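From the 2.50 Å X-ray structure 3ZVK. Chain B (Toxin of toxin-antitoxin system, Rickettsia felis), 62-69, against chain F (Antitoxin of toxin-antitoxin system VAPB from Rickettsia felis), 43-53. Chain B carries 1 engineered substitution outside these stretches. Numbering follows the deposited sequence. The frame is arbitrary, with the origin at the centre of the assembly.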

ATOM      1  N   ASP B  62     -20.871  -6.202 -10.980  1.00 64.02           N
ATOM      2  CA  ASP B  62     -20.657  -5.422  -9.751  1.00 64.60           C
ATOM      3  C   ASP B  62     -20.229  -6.313  -8.570  1.00 67.89           C
ATOM      4  O   ASP B  62     -19.306  -5.958  -7.843  1.00 67.75           O
ATOM      5  CB  ASP B  62     -21.906  -4.591  -9.389  1.00 69.66           C
ATOM      6  CG  ASP B  62     -22.286  -3.482 -10.367  1.00 77.19           C
ATOM      7  OD1 ASP B  62     -21.463  -3.165 -11.270  1.00 74.07           O
ATOM      8  OD2 ASP B  62     -23.407  -2.937 -10.237  1.00 83.42           O
ATOM      9  N   ILE B  63     -20.870  -7.480  -8.424  1.00 65.40           N
ATOM     10  CA  ILE B  63     -20.578  -8.500  -7.410  1.00 66.50           C
ATOM     11  C   ILE B  63     -19.170  -9.079  -7.627  1.00 69.80           C
ATOM     12  O   ILE B  63     -18.417  -9.224  -6.664  1.00 71.03           O
ATOM     13  CB  ILE B  63     -21.685  -9.594  -7.400  1.00 71.17           C
ATOM     14  CG1 ILE B  63     -22.969  -9.029  -6.774  1.00 74.82           C
ATOM     15  CG2 ILE B  63     -21.231 -10.853  -6.657  1.00 70.77           C
ATOM     16  CD1 ILE B  63     -24.221  -9.731  -7.142  1.00 87.19           C
ATOM     17  N   PHE B  64     -18.818  -9.377  -8.885  1.00 63.58           N
ATOM     18  CA  PHE B  64     -17.512  -9.899  -9.267  1.00 60.76           C
ATOM     19  C   PHE B  64     -16.383  -8.916  -8.914  1.00 62.36           C
ATOM     20  O   PHE B  64     -15.345  -9.339  -8.420  1.00 61.59           O
ATOM     21  CB  PHE B  64     -17.510 -10.243 -10.771  1.00 61.04           C
ATOM     22  CG  PHE B  64     -16.239 -10.910 -11.238  1.00 60.51           C
ATOM     23  CD1 PHE B  64     -15.952 -12.227 -10.883  1.00 63.77           C
ATOM     24  CD2 PHE B  64     -15.319 -10.220 -12.020  1.00 59.26           C
ATOM     25  CE1 PHE B  64     -14.759 -12.830 -11.276  1.00 62.71           C
ATOM     26  CE2 PHE B  64     -14.141 -10.837 -12.442  1.00 60.58           C
ATOM     27  CZ  PHE B  64     -13.869 -12.139 -12.067  1.00 59.81           C
ATOM     28  N   LEU B  65     -16.609  -7.611  -9.133  1.00 59.22           N
ATOM     29  CA  LEU B  65     -15.657  -6.523  -8.852  1.00 58.75           C
ATOM     30  C   LEU B  65     -15.470  -6.215  -7.360  1.00 64.85           C
ATOM     31  O   LEU B  65     -14.438  -5.646  -7.006  1.00 62.99           O
ATOM     32  CB  LEU B  65     -16.028  -5.226  -9.602  1.00 57.96           C
ATOM     33  CG  LEU B  65     -16.157  -5.285 -11.133  1.00 61.12           C
ATOM     34  CD1 LEU B  65     -16.757  -4.003 -11.663  1.00 61.81           C
ATOM     35  CD2 LEU B  65     -14.834  -5.580 -11.809  1.00 58.43           C
ATOM     36  N   SER B  66     -16.440  -6.600  -6.488  1.00 65.21           N
ATOM     37  CA  SER B  66     -16.378  -6.409  -5.017  1.00 67.55           C
ATOM     38  C   SER B  66     -15.081  -6.982  -4.425  1.00 71.50           C
ATOM     39  O   SER B  66     -14.555  -6.446  -3.456  1.00 73.11           O
ATOM     40  CB  SER B  66     -17.532  -7.110  -4.302  1.00 75.31           C
ATOM     41  OG  SER B  66     -18.813  -6.944  -4.878  1.00 91.35           O
ATOM     42  N   ARG B  67     -14.584  -8.079  -5.027  1.00 66.62           N
ATOM     43  CA  ARG B  67     -13.359  -8.756  -4.620  1.00 65.79           C
ATOM     44  C   ARG B  67     -12.094  -8.399  -5.440  1.00 66.19           C
ATOM     45  O   ARG B  67     -11.025  -8.944  -5.148  1.00 65.50           O
ATOM     46  CB  ARG B  67     -13.583 -10.281  -4.530  1.00 65.39           C
ATOM     47  CG  ARG B  67     -14.079 -10.773  -3.185  1.00 73.27           C
ATOM     48  CD  ARG B  67     -13.267 -10.252  -2.010  1.00 85.86           C
ATOM     49  NE  ARG B  67     -11.962 -10.900  -1.902  1.00 89.49           N
ATOM     50  CZ  ARG B  67     -11.685 -11.890  -1.062  1.00 97.37           C
ATOM     51  NH1 ARG B  67     -12.621 -12.363  -0.250  1.00 89.72           N
ATOM     52  NH2 ARG B  67     -10.470 -12.409  -1.022  1.00 77.31           N
ATOM     53  N   LEU B  68     -12.195  -7.452  -6.412  1.00 59.96           N
ATOM     54  CA  LEU B  68     -11.049  -7.049  -7.254  1.00 56.61           C
ATOM     55  C   LEU B  68     -10.633  -5.609  -7.115  1.00 58.54           C
ATOM     56  O   LEU B  68     -11.464  -4.732  -6.855  1.00 57.28           O
ATOM     57  CB  LEU B  68     -11.323  -7.281  -8.748  1.00 55.21           C
ATOM     58  CG  LEU B  68     -11.828  -8.626  -9.170  1.00 62.29           C
ATOM     59  CD1 LEU B  68     -12.617  -8.490 -10.408  1.00 63.15           C
ATOM     60  CD2 LEU B  68     -10.703  -9.589  -9.398  1.00 63.39           C
ATOM     61  N   GLU B  69      -9.341  -5.354  -7.397  1.00 55.75           N
ATOM     62  CA  GLU B  69      -8.777  -4.012  -7.454  1.00 55.20           C
ATOM     63  C   GLU B  69      -8.782  -3.615  -8.933  1.00 54.59           C
ATOM     64  O   GLU B  69      -8.284  -4.374  -9.774  1.00 53.42           O
ATOM     65  CB  GLU B  69      -7.340  -3.997  -6.883  1.00 57.68           C
ATOM     66  CG  GLU B  69      -6.731  -2.604  -6.799  1.00 77.23           C
ATOM     67  CD  GLU B  69      -5.389  -2.502  -6.102  1.00109.82           C
ATOM     68  OE1 GLU B  69      -5.215  -3.154  -5.045  1.00110.04           O
ATOM     69  OE2 GLU B  69      -4.533  -1.720  -6.578  1.00105.92           O
TER
ATOM     70  N   PRO F  43     -14.946  -8.807   4.541  1.00 81.01           N
ATOM     71  CA  PRO F  43     -14.993  -8.876   3.070  1.00 80.70           C
ATOM     72  C   PRO F  43     -15.780 -10.111   2.606  1.00 83.35           C
ATOM     73  O   PRO F  43     -15.764 -11.156   3.275  1.00 82.57           O
ATOM     74  CB  PRO F  43     -13.516  -8.937   2.671  1.00 82.14           C
ATOM     75  CG  PRO F  43     -12.819  -9.573   3.859  1.00 87.36           C
ATOM     76  CD  PRO F  43     -13.724  -9.454   5.073  1.00 83.08           C
ATOM     77  N   ASN F  44     -16.499  -9.972   1.474  1.00 79.84           N
ATOM     78  CA  ASN F  44     -17.272 -11.046   0.843  1.00 80.96           C
ATOM     79  C   ASN F  44     -16.275 -12.090   0.366  1.00 84.03           C
ATOM     80  O   ASN F  44     -15.262 -11.712  -0.211  1.00 83.88           O
ATOM     81  CB  ASN F  44     -18.063 -10.500  -0.366  1.00 82.92           C
ATOM     82  CG  ASN F  44     -19.362  -9.800  -0.023  1.00108.95           C
ATOM     83  OD1 ASN F  44     -20.262 -10.377   0.615  1.00108.50           O
ATOM     84  ND2 ASN F  44     -19.516  -8.564  -0.502  1.00 95.00           N
ATOM     85  N   SER F  45     -16.510 -13.380   0.635  1.00 80.44           N
ATOM     86  CA  SER F  45     -15.573 -14.417   0.178  1.00 79.94           C
ATOM     87  C   SER F  45     -15.740 -14.620  -1.330  1.00 82.42           C
ATOM     88  O   SER F  45     -16.795 -14.271  -1.868  1.00 82.17           O
ATOM     89  CB  SER F  45     -15.822 -15.736   0.916  1.00 84.45           C
ATOM     90  OG  SER F  45     -16.904 -16.502   0.401  1.00 90.84           O
ATOM     91  N   TRP F  46     -14.733 -15.211  -2.014  1.00 78.14           N
ATOM     92  CA  TRP F  46     -14.895 -15.541  -3.430  1.00 77.88           C
ATOM     93  C   TRP F  46     -16.027 -16.553  -3.627  1.00 82.35           C
ATOM     94  O   TRP F  46     -16.689 -16.494  -4.663  1.00 82.43           O
ATOM     95  CB  TRP F  46     -13.600 -16.038  -4.069  1.00 76.41           C
ATOM     96  CG  TRP F  46     -12.724 -14.940  -4.596  1.00 75.04           C
ATOM     97  CD1 TRP F  46     -11.474 -14.621  -4.160  1.00 76.76           C
ATOM     98  CD2 TRP F  46     -13.017 -14.035  -5.677  1.00 73.59           C
ATOM     99  NE1 TRP F  46     -10.949 -13.609  -4.926  1.00 74.54           N
ATOM    100  CE2 TRP F  46     -11.878 -13.224  -5.860  1.00 76.04           C
ATOM    101  CE3 TRP F  46     -14.114 -13.863  -6.541  1.00 74.87           C
ATOM    102  CZ2 TRP F  46     -11.815 -12.230  -6.853  1.00 73.97           C
ATOM    103  CZ3 TRP F  46     -14.060 -12.866  -7.501  1.00 74.88           C
ATOM    104  CH2 TRP F  46     -12.927 -12.056  -7.645  1.00 73.84           C
ATOM    105  N   LYS F  47     -16.274 -17.444  -2.611  1.00 79.10           N
ATOM    106  CA  LYS F  47     -17.363 -18.442  -2.608  1.00 80.45           C
ATOM    107  C   LYS F  47     -18.710 -17.713  -2.634  1.00 82.11           C
ATOM    108  O   LYS F  47     -19.578 -18.073  -3.429  1.00 82.49           O
ATOM    109  CB  LYS F  47     -17.309 -19.368  -1.374  1.00 84.42           C
ATOM    110  N   ASP F  48     -18.860 -16.662  -1.787  1.00 77.11           N
ATOM    111  CA  ASP F  48     -20.059 -15.811  -1.688  1.00 77.20           C
ATOM    112  C   ASP F  48     -20.276 -14.997  -2.949  1.00 78.81           C
ATOM    113  O   ASP F  48     -21.419 -14.768  -3.344  1.00 79.29           O
ATOM    114  CB  ASP F  48     -19.972 -14.869  -0.480  1.00 78.22           C
ATOM    115  CG  ASP F  48     -19.915 -15.586   0.855  1.00 95.52           C
ATOM    116  OD1 ASP F  48     -20.761 -16.483   1.087  1.00 98.88           O
ATOM    117  OD2 ASP F  48     -19.040 -15.235   1.677  1.00102.30           O
ATOM    118  N   VAL F  49     -19.172 -14.563  -3.577  1.00 73.09           N
ATOM    119  CA  VAL F  49     -19.182 -13.808  -4.830  1.00 71.37           C
ATOM    120  C   VAL F  49     -19.815 -14.701  -5.917  1.00 76.03           C
ATOM    121  O   VAL F  49     -20.756 -14.276  -6.596  1.00 75.27           O
ATOM    122  CB  VAL F  49     -17.742 -13.321  -5.206  1.00 73.12           C
ATOM    123  CG1 VAL F  49     -17.647 -12.920  -6.677  1.00 72.54           C
ATOM    124  CG2 VAL F  49     -17.284 -12.177  -4.305  1.00 70.71           C
ATOM    125  N   PHE F  50     -19.304 -15.943  -6.045  1.00 74.13           N
ATOM    126  CA  PHE F  50     -19.729 -16.940  -7.026  1.00 76.86           C
ATOM    127  C   PHE F  50     -21.146 -17.429  -6.775  1.00 85.57           C
ATOM    128  O   PHE F  50     -21.864 -17.670  -7.743  1.00 88.23           O
ATOM    129  CB  PHE F  50     -18.711 -18.096  -7.102  1.00 79.45           C
ATOM    130  CG  PHE F  50     -17.547 -17.883  -8.054  1.00 79.89           C
ATOM    131  CD1 PHE F  50     -16.722 -16.759  -7.945  1.00 79.16           C
ATOM    132  CD2 PHE F  50     -17.274 -18.799  -9.055  1.00 84.18           C
ATOM    133  CE1 PHE F  50     -15.653 -16.561  -8.831  1.00 80.25           C
ATOM    134  CE2 PHE F  50     -16.200 -18.598  -9.937  1.00 83.89           C
ATOM    135  CZ  PHE F  50     -15.399 -17.484  -9.819  1.00 79.67           C
ATOM    136  N   GLN F  51     -21.567 -17.531  -5.486  1.00 82.70           N
ATOM    137  CA  GLN F  51     -22.928 -17.932  -5.090  1.00 84.63           C
ATOM    138  C   GLN F  51     -23.943 -16.842  -5.462  1.00 87.22           C
ATOM    139  O   GLN F  51     -25.004 -17.161  -5.987  1.00 88.21           O
ATOM    140  CB  GLN F  51     -22.998 -18.208  -3.584  1.00 86.44           C
ATOM    141  CG  GLN F  51     -22.704 -19.655  -3.203  1.00112.26           C
ATOM    142  CD  GLN F  51     -22.654 -19.896  -1.703  1.00141.22           C
ATOM    143  OE1 GLN F  51     -23.185 -19.129  -0.878  1.00136.84           O
ATOM    144  NE2 GLN F  51     -22.022 -20.992  -1.314  1.00137.70           N
ATOM    145  N   GLU F  52     -23.610 -15.558  -5.197  1.00 82.04           N
ATOM    146  CA  GLU F  52     -24.460 -14.411  -5.518  1.00 81.51           C
ATOM    147  C   GLU F  52     -24.676 -14.244  -7.025  1.00 86.46           C
ATOM    148  O   GLU F  52     -25.798 -13.912  -7.435  1.00 88.90           O
ATOM    149  CB  GLU F  52     -23.926 -13.118  -4.893  1.00 80.14           C
ATOM    150  CG  GLU F  52     -24.441 -12.888  -3.488  1.00 91.55           C
ATOM    151  CD  GLU F  52     -23.743 -11.766  -2.743  1.00114.64           C
ATOM    152  OE1 GLU F  52     -24.134 -10.592  -2.933  1.00108.26           O
ATOM    153  OE2 GLU F  52     -22.803 -12.066  -1.969  1.00106.79           O
ATOM    154  N   MET F  53     -23.628 -14.514  -7.848  1.00 80.24           N
ATOM    155  CA  MET F  53     -23.696 -14.444  -9.316  1.00 80.01           C
ATOM    156  C   MET F  53     -24.591 -15.568  -9.850  1.00 87.32           C
ATOM    157  O   MET F  53     -25.349 -15.354 -10.805  1.00 87.21           O
ATOM    158  CB  MET F  53     -22.297 -14.542  -9.954  1.00 80.59           C
ATOM    159  CG  MET F  53     -21.418 -13.317  -9.713  1.00 81.04           C
ATOM    160  SD  MET F  53     -19.888 -13.236 -10.688  1.00 83.58           S
ATOM    161  CE  MET F  53     -19.091 -14.766 -10.229  1.00 81.21           C
TER
HETATM  162  O   HOH W   1      -9.745 -10.912  -4.213  1.00 57.67           O

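Contact between a toxin segment made of helix and a type I turn (chain B) and the first turns of an antitoxin helix (chain F). Together the two stretches bury 607 Å², and R67(B), W46(F) and I63(B) contribute most of any residues. R67(B) sits in the type I turn that runs from L65(B) to L68(B), closed by L68(B) N donating to L65(B) O at 2.9 Å. Its CA-to-CB bond points toward the antitoxin, and its side chain, m at chi1, chi2 and chi3, lies across the indole of W46(F). CB of R67(B) stands over the face of the six-membered ring, 3.6 Å from its centroid and 14° off the normal, a CH-pi contact. Farther along, CZ of R67(B) lies 4.6 Å from the centroid of the five-membered ring of W46(F), an off-centre cation-pi interaction. CB of R67(B) thus covers the six-membered ring, and the guanidinium lies off-centre over the five-membered one; CG of R67(B) packs against CG2 of V49(F) at 3.7 Å.

The guanidinium ends at the loop before the antitoxin helix. NH1 of R67(B) donates to the carbonyl O of N44(F) at 2.7 Å with an angle of 165°, the one direct hydrogen bond between the stretches; the acceptor lies near the guanidinium plane, as a well-aligned N-H requires. A water adds a bridge: it donates to O of R67(B) at 2.5 Å, accepts from NE of R67(B) at 3.2 Å, and accepts a weak bond from NE1 of W46(F) at 3.0 Å. Next to N44(F), S45(F) caps the helix, its OG accepting from N of D48(F) at 2.9 Å and donating to OD2 of D48(F) at 2.8 Å.

W46(F) has other neighbours besides the arginine. CD2 of L68(B) meets the ring edge at CH2 of W46(F), 3.8 Å away, and CE1 of F64(B) approaches CZ3 of W46(F) at 3.8 Å. The two aromatic rings meet obliquely, their planes at 55° and the centroids of the F64(B) ring and the W46(F) six-membered ring 5.6 Å apart.

I63(B), four residues before R67(B), directs its CA-to-CB bond toward the antitoxin helix. Its CG2 lies 3.5 Å from the carbonyl O of V49(F), 3.9 Å from CB of E52(F) and 3.9 Å from CG of M53(F), so one methyl touches three residues spaced i, i+3 and i+4, within about one turn of the helix. SD of M53(F) also reaches CB of F64(B) at 3.8 Å, extending the apolar packing beyond the isoleucine.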